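Local coordinates for protein endoglucanase (PDB 3X17) that hydrolyses internal beta-1,4-glucosidic linkages of cellulose, as a family 9 endoglucanase that joins an N-terminal Ig-like domain to an (alpha/alpha)6 barrel, at residues 86-91 against 108-113; 188-193 against 545-550; 382-387 against 403-408; 408-413 against 456-461. All coordinates share one frame; numbering follows the deposited sequence.

How the contacts relate
From the N terminus, contact 1 comes first and closes a short loop of 16 intervening residues within the N-terminal Ig-like domain. The other three belong to the glycoside hydrolase family 9 part of the chain. Contact 2 spans 351 residues and joins helix 184-200 to the C-terminal helix 543-558; contacts 3 and 4 both fall within that span, one following the other in series. Contact 3 ties helix 381-390 to helix 396-418, and contact 4 ties this second helix to helix 456-469, the two sharing E408. Contacts 2 and 3 also touch, through A192 and L382. Contact 1 stays separate, though its nearest atoms come within about 6 Å of contact 4.

Contact 1: residues 86-91 against 108-113; sequences ADFTSL and PEFAIG
F88 and L91, at the turn that follows strand 82-87, face F110 and I112 of strand 110-112 across a gap too wide for backbone pairing, the nearest CA atoms being those of L91 and I112 at 8.6 Å. The turn itself is closed by a backbone bond from L91 N to F88 O. All four side chains point into the gap and meet as two pairs. F88 and F110 reach for each other from opposite directions and touch at their far ends, F88 CZ lying 3.8 Å from F110 CZ. In F88 the ring carbon CG sits between the backbone N and the carbonyl carbon (chi1 59°), and F110 does likewise, a setting in which the two rings meet at their outer atoms. The planes meet obliquely, at 47°, with centroids 5.8 Å apart. The ring of Y25 meets both F88 and F110 edge-to-face, linking the pair. Beside the phenylalanines, I112 CD1 packs 3.5 Å from L91 CD1 and 3.8 Å from L91 CD2, so that a single isoleucine methyl meets both branches of the leucine. W65 and I55 also pack on F88, and Y97 on F110 and I112. With no hydrogen bond across it and every touching residue buried, the contact is purely hydrophobic, as expected in the core of an Ig-like beta-sandwich, where burial of apolar side chains probably holds the turn after strand 82-87 against strand 110-112.

Contact 2: residues 188-193 against 545-550; sequences AVTAAQ and YNAPLV
The side-chain amide of Q193 lies against the methyl of A547, whose CB is 3.7 Å from Q193 NE2. P548 lies nearer the oxygen end, with its CD 3.8 Å from Q193 OE1, while V189 O meets NE2 in the plane of the amide. The local axes of 188-193 and 545-550, on helices 184-200 and 543-558, run almost parallel, 9° apart in direction and 8.7 Å apart at closest approach, near the centre of the chain, consistent with neighbouring inner helices of the (alpha/alpha)6 barrel. In sequence, 351 residues lie between the two segments. A547 is small enough for the helices to come close: its CB also lies 4.0 Å from T190 CA, and T190 OG1 turns back to T186 O of its own helix. Y127 of helix 115-130 packs on both T190 and A547, and M444 of helix 435-452 on Q193. An alanine in place of Q193 would probably open a gap beside A547 and P548 and cost V189 O one of its two donors. That oxygen is gripped from opposite faces of its carbonyl plane, by Q193 N and by Q193 NE2, the latter at 3.0 Å and an N-H...O angle of 158°.

Contact 3: residues 382-387 against 403-408; sequences LGYFDY and VQRILE
Y384 carries its ring toward R405 by placing CG anti to the carbonyl carbon (chi1 -87°), and I406, whose CG1 is set the same way and whose chain is extended to CD1, runs its tip up to the backbone of Y384 and F385. R405 crosses the tyrosine obliquely with its aliphatic part: its CB lies 3.6 Å from Y384 CE2, and farther out its CD lies 3.6 Å from Y384 OH. It is the methylenes CB, CG and CD of R405 that meet the tyrosine; the guanidinium plane is turned 80° from the ring. The hydroxyl has its polar partner in P369 O. I406 CD1 comes within 3.9 Å of F385 CA and 4.0 Å of Y384 O, and its CG1 is 4.2 Å from Y384 CB. These side chains join consecutive helices of the (alpha/alpha)6 barrel domain, 381-390 and 396-418, whose local axes pass 9.8 Å apart at 124° between their directions. No hydrogen bond links 382-387 to 403-408. An alanine at Y384 is likely to leave the R405 methylenes without their neighbour and P369 O without the hydroxyl that pairs with it. Y371 meets the ring of Y384 edge-to-face. F385, which touches I406 through CD1 of each residue at 4.3 Å, has its own ring stacked with that of F448 on helix 435-452.

Contact 4: residues 408-413 against 456-461; sequences EGARSV and PEYERA
Two helices of the family 9 barrel domain, 396-418 and 456-469, meet where Y458, in the first turn of the second, reaches across to A410 and R411. Its CG lies anti to the carbonyl carbon (chi1 -81°), which brings the end of the ring nearer to 408-413 than its CB bond alone would. The methyl of A410 points toward Y458 and is nearest the outer part of the ring, with A410 CB 3.7 Å from Y458 CE2 and 4.0 Å from Y458 CZ. The approach is oblique. Beyond it the hydroxyl rests against R411: Y458 OH is 3.6 Å from R411 CA and 3.7 Å from R411 CG. These are contacts with carbon, and no hydrogen bond links the two segments. The guanidinium of R411 is drawn back along its own helix, where NH1 forms a salt bridge with OE1 of E408, one turn earlier, so that R411 offers Y458 its backbone and methylene chain and keeps its charge at the exposed edge. A410 and Y458 are themselves buried. R455 makes a cation-pi interaction with the Y458 ring, and the ring of F414 also meets it, while A449 of helix 435-452 packs on A410. The small side chain of A410 lets the ring come close, the nearest CA atoms of the two segments, those of A410 and Y458, being 7.8 Å apart. Ring against methyl, with the guanidinium of R411 kept at the exposed side, fits the helix-on-helix packing of an (alpha/alpha)6 barrel.

Contact 1: residues 86-91 against 108-113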
# COMPACT_ATOMS: atom_id res chain seq x y z
N ALA A 86 -2.76 21.58 -17.33
CA ALA A 86 -2.11 22.77 -16.77
C ALA A 86 -1.28 22.40 -15.55
O ALA A 86 -1.49 21.36 -14.90
CB ALA A 86 -3.14 23.80 -16.38
N ASP A 87 -0.39 23.31 -15.18
CA ASP A 87 0.36 23.19 -13.95
C ASP A 87 0.24 24.52 -13.23
O ASP A 87 0.78 25.52 -13.69
CB ASP A 87 1.82 22.90 -14.28
CG ASP A 87 2.69 22.79 -13.04
OD1 ASP A 87 2.21 23.10 -11.93
OD2 ASP A 87 3.85 22.33 -13.18
N PHE A 88 -0.63 24.58 -12.23
CA PHE A 88 -0.78 25.80 -11.46
C PHE A 88 0.08 25.84 -10.20
O PHE A 88 -0.35 26.38 -9.18
CB PHE A 88 -2.26 26.05 -11.14
CG PHE A 88 -2.92 24.93 -10.35
CD1 PHE A 88 -3.44 23.83 -11.00
CD2 PHE A 88 -3.16 25.06 -8.99
CE1 PHE A 88 -4.13 22.84 -10.30
CE2 PHE A 88 -3.82 24.08 -8.27
CZ PHE A 88 -4.31 22.97 -8.93
N THR A 89 1.28 25.28 -10.29
CA THR A 89 2.30 25.33 -9.21
C THR A 89 2.45 26.71 -8.55
O THR A 89 2.64 26.80 -7.33
CB THR A 89 3.70 24.90 -9.74
OG1 THR A 89 3.62 23.58 -10.28
CG2 THR A 89 4.72 24.90 -8.63
N SER A 90 2.45 27.75 -9.38
CA SER A 90 2.62 29.16 -8.95
C SER A 90 1.70 29.52 -7.81
O SER A 90 2.05 30.36 -6.99
CB SER A 90 2.29 30.13 -10.10
OG SER A 90 3.29 30.10 -11.10
N LEU A 91 0.51 28.96 -7.82
CA LEU A 91 -0.47 29.23 -6.82
C LEU A 91 0.02 28.53 -5.59
O LEU A 91 0.15 27.34 -5.62
CB LEU A 91 -1.81 28.66 -7.25
CG LEU A 91 -3.02 29.22 -6.55
CD1 LEU A 91 -4.20 28.39 -6.68
CD2 LEU A 91 -2.66 29.37 -5.16
N PRO A 108 -14.37 19.45 -8.43
CA PRO A 108 -14.71 19.57 -7.03
C PRO A 108 -13.73 20.49 -6.30
O PRO A 108 -12.65 20.81 -6.82
CB PRO A 108 -14.56 18.13 -6.51
CG PRO A 108 -14.18 17.27 -7.72
CD PRO A 108 -14.45 18.07 -8.92
N GLU A 109 -14.09 20.86 -5.07
CA GLU A 109 -13.24 21.70 -4.25
C GLU A 109 -12.05 20.93 -3.73
O GLU A 109 -12.21 19.82 -3.23
CB GLU A 109 -14.02 22.16 -3.02
CG GLU A 109 -14.51 23.56 -3.10
CD GLU A 109 -15.35 23.93 -1.90
OE1 GLU A 109 -14.76 24.08 -0.81
OE2 GLU A 109 -16.58 24.04 -2.04
N PHE A 110 -10.93 21.63 -3.62
CA PHE A 110 -9.72 21.03 -3.08
C PHE A 110 -8.96 22.08 -2.28
O PHE A 110 -9.22 23.27 -2.41
CB PHE A 110 -8.84 20.49 -4.21
CG PHE A 110 -8.37 21.54 -5.17
CD1 PHE A 110 -7.20 22.26 -4.92
CD2 PHE A 110 -9.13 21.87 -6.30
CE1 PHE A 110 -6.76 23.24 -5.81
CE2 PHE A 110 -8.68 22.84 -7.22
CZ PHE A 110 -7.50 23.52 -6.97
N ALA A 111 -8.05 21.65 -1.43
CA ALA A 111 -7.31 22.59 -0.60
C ALA A 111 -5.88 22.78 -1.10
O ALA A 111 -5.30 21.87 -1.68
CB ALA A 111 -7.30 22.12 0.89
N ILE A 112 -5.33 23.96 -0.87
CA ILE A 112 -3.88 24.10 -0.86
C ILE A 112 -3.43 24.33 0.57
O ILE A 112 -4.05 25.09 1.30
CB ILE A 112 -3.39 25.23 -1.79
CG1 ILE A 112 -3.64 24.82 -3.24
CG2 ILE A 112 -1.91 25.48 -1.59
CD1 ILE A 112 -4.08 25.94 -4.15
N GLY A 113 -2.45 23.55 1.01
CA GLY A 113 -2.16 23.39 2.43
C GLY A 113 -1.36 22.12 2.64
O GLY A 113 -0.99 21.45 1.67

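Contact 2: residues 188-193 against 545-550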
# COMPACT_ATOMS: atom_id res chain seq x y z
N ALA A 188 3.31 -9.34 7.05
CA ALA A 188 4.74 -9.13 7.19
C ALA A 188 5.26 -8.04 6.23
O ALA A 188 5.94 -7.11 6.67
CB ALA A 188 5.51 -10.45 7.04
N VAL A 189 4.81 -8.04 4.98
CA VAL A 189 5.31 -7.01 4.04
C VAL A 189 4.69 -5.66 4.37
O VAL A 189 5.24 -4.61 4.02
CB VAL A 189 5.06 -7.35 2.54
CG1 VAL A 189 5.67 -8.68 2.18
CG2 VAL A 189 3.57 -7.27 2.15
N THR A 190 3.47 -5.69 4.90
CA THR A 190 2.79 -4.47 5.30
C THR A 190 3.54 -3.85 6.46
O THR A 190 3.92 -2.68 6.41
CB THR A 190 1.34 -4.79 5.73
OG1 THR A 190 0.58 -5.13 4.57
CG2 THR A 190 0.69 -3.57 6.42
N ALA A 191 3.86 -4.65 7.48
CA ALA A 191 4.56 -4.11 8.65
C ALA A 191 5.94 -3.54 8.26
O ALA A 191 6.33 -2.45 8.70
CB ALA A 191 4.70 -5.17 9.71
N ALA A 192 6.63 -4.26 7.38
CA ALA A 192 7.95 -3.82 6.87
C ALA A 192 7.84 -2.47 6.20
O ALA A 192 8.72 -1.63 6.35
CB ALA A 192 8.53 -4.83 5.89
N GLN A 193 6.79 -2.29 5.39
CA GLN A 193 6.64 -1.05 4.66
C GLN A 193 6.23 0.14 5.54
O GLN A 193 6.73 1.24 5.37
CB GLN A 193 5.69 -1.20 3.46
CG GLN A 193 6.22 -2.06 2.33
CD GLN A 193 5.16 -2.30 1.25
OE1 GLN A 193 5.08 -1.56 0.27
NE2 GLN A 193 4.38 -3.36 1.41
N TYR A 545 -2.24 -2.78 0.39
CA TYR A 545 -2.49 -1.66 -0.50
C TYR A 545 -2.18 -0.36 0.24
O TYR A 545 -1.58 0.55 -0.31
CB TYR A 545 -3.95 -1.61 -0.95
CG TYR A 545 -4.45 -2.83 -1.71
CD1 TYR A 545 -3.56 -3.81 -2.20
CD2 TYR A 545 -5.79 -2.91 -2.07
CE1 TYR A 545 -4.05 -4.88 -2.98
CE2 TYR A 545 -6.28 -3.97 -2.79
CZ TYR A 545 -5.43 -4.96 -3.23
OH TYR A 545 -5.96 -5.95 -4.02
N ASN A 546 -2.59 -0.30 1.50
CA ASN A 546 -2.39 0.85 2.35
C ASN A 546 -0.94 1.12 2.71
O ASN A 546 -0.57 2.23 3.07
CB ASN A 546 -3.27 0.74 3.60
CG ASN A 546 -4.56 1.54 3.46
OD1 ASN A 546 -5.31 1.31 2.53
ND2 ASN A 546 -4.70 2.61 4.26
N ALA A 547 -0.12 0.07 2.65
CA ALA A 547 1.26 0.17 3.10
C ALA A 547 2.07 1.13 2.21
O ALA A 547 2.74 2.00 2.72
CB ALA A 547 1.90 -1.20 3.13
N PRO A 548 2.02 0.95 0.87
CA PRO A 548 2.77 1.92 0.06
C PRO A 548 2.07 3.28 0.02
O PRO A 548 2.73 4.30 -0.24
CB PRO A 548 2.80 1.27 -1.34
CG PRO A 548 1.60 0.34 -1.35
CD PRO A 548 1.50 -0.17 0.07
N LEU A 549 0.76 3.31 0.25
CA LEU A 549 0.06 4.58 0.41
C LEU A 549 0.60 5.39 1.60
O LEU A 549 0.86 6.58 1.48
CB LEU A 549 -1.47 4.40 0.50
CG LEU A 549 -2.29 5.67 0.79
CD1 LEU A 549 -2.05 6.79 -0.24
CD2 LEU A 549 -3.80 5.37 0.95
N VAL A 550 0.70 4.76 2.75
CA VAL A 550 1.29 5.41 3.91
C VAL A 550 2.74 5.83 3.60
O VAL A 550 3.14 6.93 3.96
CB VAL A 550 1.30 4.48 5.16
CG1 VAL A 550 2.26 5.01 6.26
CG2 VAL A 550 -0.12 4.34 5.73

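Contact 3: residues 382-387 against 403-408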
# COMPACT_ATOMS: atom_id res chain seq x y z
N LEU A 382 13.13 -4.00 -0.67
CA LEU A 382 13.47 -3.50 0.66
C LEU A 382 14.86 -3.99 1.09
O LEU A 382 15.60 -3.32 1.81
CB LEU A 382 12.43 -3.95 1.68
CG LEU A 382 10.98 -3.46 1.54
CD1 LEU A 382 10.03 -4.14 2.54
CD2 LEU A 382 10.86 -1.94 1.68
N GLY A 383 15.23 -5.17 0.61
CA GLY A 383 16.54 -5.69 0.95
C GLY A 383 17.60 -4.94 0.16
O GLY A 383 18.62 -4.54 0.71
N TYR A 384 17.36 -4.78 -1.14
CA TYR A 384 18.26 -3.96 -1.97
C TYR A 384 18.53 -2.63 -1.29
O TYR A 384 19.68 -2.25 -1.10
CB TYR A 384 17.61 -3.69 -3.33
CG TYR A 384 17.86 -4.75 -4.36
CD1 TYR A 384 17.10 -5.93 -4.38
CD2 TYR A 384 18.77 -4.54 -5.38
CE1 TYR A 384 17.30 -6.90 -5.38
CE2 TYR A 384 18.96 -5.48 -6.37
CZ TYR A 384 18.25 -6.66 -6.36
OH TYR A 384 18.47 -7.56 -7.39
N PHE A 385 17.46 -1.95 -0.88
CA PHE A 385 17.57 -0.59 -0.37
C PHE A 385 18.27 -0.57 0.97
O PHE A 385 19.05 0.33 1.25
CB PHE A 385 16.18 0.06 -0.26
CG PHE A 385 16.23 1.56 -0.01
CD1 PHE A 385 16.57 2.45 -1.05
CD2 PHE A 385 15.98 2.07 1.25
CE1 PHE A 385 16.68 3.82 -0.80
CE2 PHE A 385 16.02 3.43 1.49
CZ PHE A 385 16.37 4.32 0.45
N ASP A 386 17.94 -1.54 1.84
CA ASP A 386 18.43 -1.51 3.22
C ASP A 386 19.90 -1.93 3.27
O ASP A 386 20.70 -1.36 4.01
CB ASP A 386 17.61 -2.43 4.12
CG ASP A 386 16.33 -1.77 4.60
OD1 ASP A 386 16.15 -0.56 4.29
OD2 ASP A 386 15.48 -2.45 5.21
N TYR A 387 20.27 -2.90 2.44
CA TYR A 387 21.67 -3.21 2.22
C TYR A 387 22.53 -1.98 1.79
O TYR A 387 23.51 -1.64 2.46
CB TYR A 387 21.81 -4.31 1.19
CG TYR A 387 23.24 -4.83 1.06
CD1 TYR A 387 24.26 -4.02 0.53
CD2 TYR A 387 23.56 -6.14 1.39
CE1 TYR A 387 25.56 -4.49 0.37
CE2 TYR A 387 24.85 -6.64 1.23
CZ TYR A 387 25.85 -5.80 0.74
OH TYR A 387 27.14 -6.30 0.61
N VAL A 403 22.89 -0.94 -6.19
CA VAL A 403 22.62 0.46 -6.50
C VAL A 403 22.11 0.57 -7.93
O VAL A 403 21.07 1.19 -8.18
CB VAL A 403 23.87 1.39 -6.27
CG1 VAL A 403 23.68 2.73 -6.96
CG2 VAL A 403 24.11 1.64 -4.77
N GLN A 404 22.87 0.01 -8.86
CA GLN A 404 22.51 0.00 -10.28
C GLN A 404 21.08 -0.55 -10.54
O GLN A 404 20.33 0.01 -11.35
CB GLN A 404 23.55 -0.82 -11.06
CG GLN A 404 23.08 -1.27 -12.44
CD GLN A 404 22.95 -2.78 -12.58
OE1 GLN A 404 22.43 -3.27 -13.60
NE2 GLN A 404 23.41 -3.53 -11.57
N ARG A 405 20.71 -1.65 -9.88
CA ARG A 405 19.35 -2.16 -9.99
C ARG A 405 18.30 -1.20 -9.44
O ARG A 405 17.26 -0.99 -10.06
CB ARG A 405 19.24 -3.55 -9.37
CG ARG A 405 20.26 -4.51 -9.95
CD ARG A 405 19.68 -5.85 -10.28
NE ARG A 405 20.12 -6.33 -11.59
CZ ARG A 405 21.26 -6.99 -11.82
NH1 ARG A 405 22.14 -7.23 -10.84
NH2 ARG A 405 21.53 -7.39 -13.06
N ILE A 406 18.63 -0.51 -8.35
CA ILE A 406 17.70 0.46 -7.79
C ILE A 406 17.43 1.61 -8.77
O ILE A 406 16.28 2.01 -8.98
CB ILE A 406 18.20 1.00 -6.43
CG1 ILE A 406 18.14 -0.11 -5.38
CG2 ILE A 406 17.35 2.20 -5.98
CD1 ILE A 406 18.77 0.26 -4.03
N LEU A 407 18.50 2.10 -9.42
CA LEU A 407 18.35 3.23 -10.34
C LEU A 407 17.69 2.82 -11.65
O LEU A 407 16.88 3.58 -12.22
CB LEU A 407 19.69 3.93 -10.59
CG LEU A 407 20.42 4.43 -9.32
CD1 LEU A 407 21.85 4.87 -9.71
CD2 LEU A 407 19.68 5.61 -8.65
N GLU A 408 18.01 1.62 -12.11
CA GLU A 408 17.35 1.04 -13.28
C GLU A 408 15.83 0.82 -13.04
O GLU A 408 15.00 1.17 -13.89
CB GLU A 408 18.07 -0.25 -13.74
CG GLU A 408 17.44 -0.97 -14.92
CD GLU A 408 17.29 -0.08 -16.18
OE1 GLU A 408 18.04 0.92 -16.31
OE2 GLU A 408 16.40 -0.38 -17.02

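Contact 4: residues 408-413 against 456-461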
# COMPACT_ATOMS: atom_id res chain seq x y z
N GLU A 408 18.01 1.62 -12.11
CA GLU A 408 17.35 1.04 -13.28
C GLU A 408 15.83 0.82 -13.04
O GLU A 408 15.00 1.17 -13.89
CB GLU A 408 18.07 -0.25 -13.74
CG GLU A 408 17.44 -0.97 -14.92
CD GLU A 408 17.29 -0.08 -16.18
OE1 GLU A 408 18.04 0.92 -16.31
OE2 GLU A 408 16.40 -0.38 -17.02
N GLY A 409 15.46 0.33 -11.86
CA GLY A 409 14.04 0.12 -11.52
C GLY A 409 13.23 1.41 -11.59
O GLY A 409 12.20 1.50 -12.27
N ALA A 410 13.76 2.46 -10.98
CA ALA A 410 13.11 3.74 -11.07
C ALA A 410 13.05 4.14 -12.54
O ALA A 410 12.02 4.64 -13.01
CB ALA A 410 13.84 4.77 -10.24
N ARG A 411 14.11 3.87 -13.29
CA ARG A 411 14.16 4.34 -14.67
C ARG A 411 13.07 3.69 -15.53
O ARG A 411 12.28 4.38 -16.17
CB ARG A 411 15.56 4.17 -15.29
CG ARG A 411 16.02 5.38 -16.11
CD ARG A 411 17.39 5.19 -16.75
NE ARG A 411 18.42 5.02 -15.73
CZ ARG A 411 19.24 3.97 -15.65
NH1 ARG A 411 19.21 3.03 -16.59
NH2 ARG A 411 20.10 3.87 -14.64
N SER A 412 12.96 2.37 -15.48
CA SER A 412 11.81 1.75 -16.15
C SER A 412 10.45 2.27 -15.64
O SER A 412 9.57 2.55 -16.45
CB SER A 412 11.87 0.22 -16.12
OG SER A 412 11.93 -0.22 -14.78
N VAL A 413 10.28 2.45 -14.33
CA VAL A 413 9.03 3.05 -13.85
C VAL A 413 8.80 4.42 -14.51
O VAL A 413 7.72 4.67 -15.05
CB VAL A 413 8.95 3.15 -12.31
CG1 VAL A 413 7.74 3.96 -11.91
CG2 VAL A 413 8.85 1.75 -11.71
N PRO A 456 14.37 15.59 -9.18
CA PRO A 456 13.05 16.16 -9.03
C PRO A 456 11.98 15.50 -9.88
O PRO A 456 10.89 15.42 -9.42
CB PRO A 456 13.27 17.59 -9.45
CG PRO A 456 14.59 17.85 -9.05
CD PRO A 456 15.38 16.64 -9.29
N GLU A 457 12.29 15.06 -11.08
CA GLU A 457 11.27 14.42 -11.87
C GLU A 457 10.78 13.13 -11.23
O GLU A 457 9.69 12.74 -11.43
CB GLU A 457 11.69 14.20 -13.31
CG GLU A 457 12.71 13.15 -13.56
CD GLU A 457 13.26 13.20 -14.97
OE1 GLU A 457 12.82 14.03 -15.78
OE2 GLU A 457 14.11 12.38 -15.29
N TYR A 458 11.61 12.47 -10.44
CA TYR A 458 11.18 11.21 -9.83
C TYR A 458 10.18 11.53 -8.72
O TYR A 458 9.11 10.93 -8.64
CB TYR A 458 12.36 10.43 -9.29
CG TYR A 458 13.12 9.62 -10.33
CD1 TYR A 458 12.71 9.59 -11.66
CD2 TYR A 458 14.25 8.91 -9.99
CE1 TYR A 458 13.44 8.89 -12.62
CE2 TYR A 458 14.97 8.18 -10.92
CZ TYR A 458 14.56 8.17 -12.23
OH TYR A 458 15.24 7.37 -13.13
N GLU A 459 10.47 12.58 -7.96
CA GLU A 459 9.58 13.01 -6.90
C GLU A 459 8.24 13.50 -7.45
O GLU A 459 7.16 13.20 -6.89
CB GLU A 459 10.26 14.10 -6.08
CG GLU A 459 9.69 14.28 -4.69
CD GLU A 459 10.51 15.26 -3.86
OE1 GLU A 459 11.61 14.88 -3.41
OE2 GLU A 459 10.10 16.42 -3.70
N ARG A 460 8.30 14.16 -8.60
CA ARG A 460 7.07 14.53 -9.28
C ARG A 460 6.28 13.28 -9.69
O ARG A 460 5.07 13.22 -9.51
CB ARG A 460 7.31 15.45 -10.49
CG ARG A 460 5.99 15.85 -11.20
CD ARG A 460 6.24 16.74 -12.43
NE ARG A 460 6.71 15.98 -13.59
CZ ARG A 460 7.93 16.07 -14.12
NH1 ARG A 460 8.82 16.91 -13.60
NH2 ARG A 460 8.27 15.30 -15.16
N ALA A 461 6.98 12.30 -10.28
CA ALA A 461 6.32 11.09 -10.74
C ALA A 461 5.70 10.33 -9.58
O ALA A 461 4.66 9.72 -9.74
CB ALA A 461 7.29 10.20 -11.54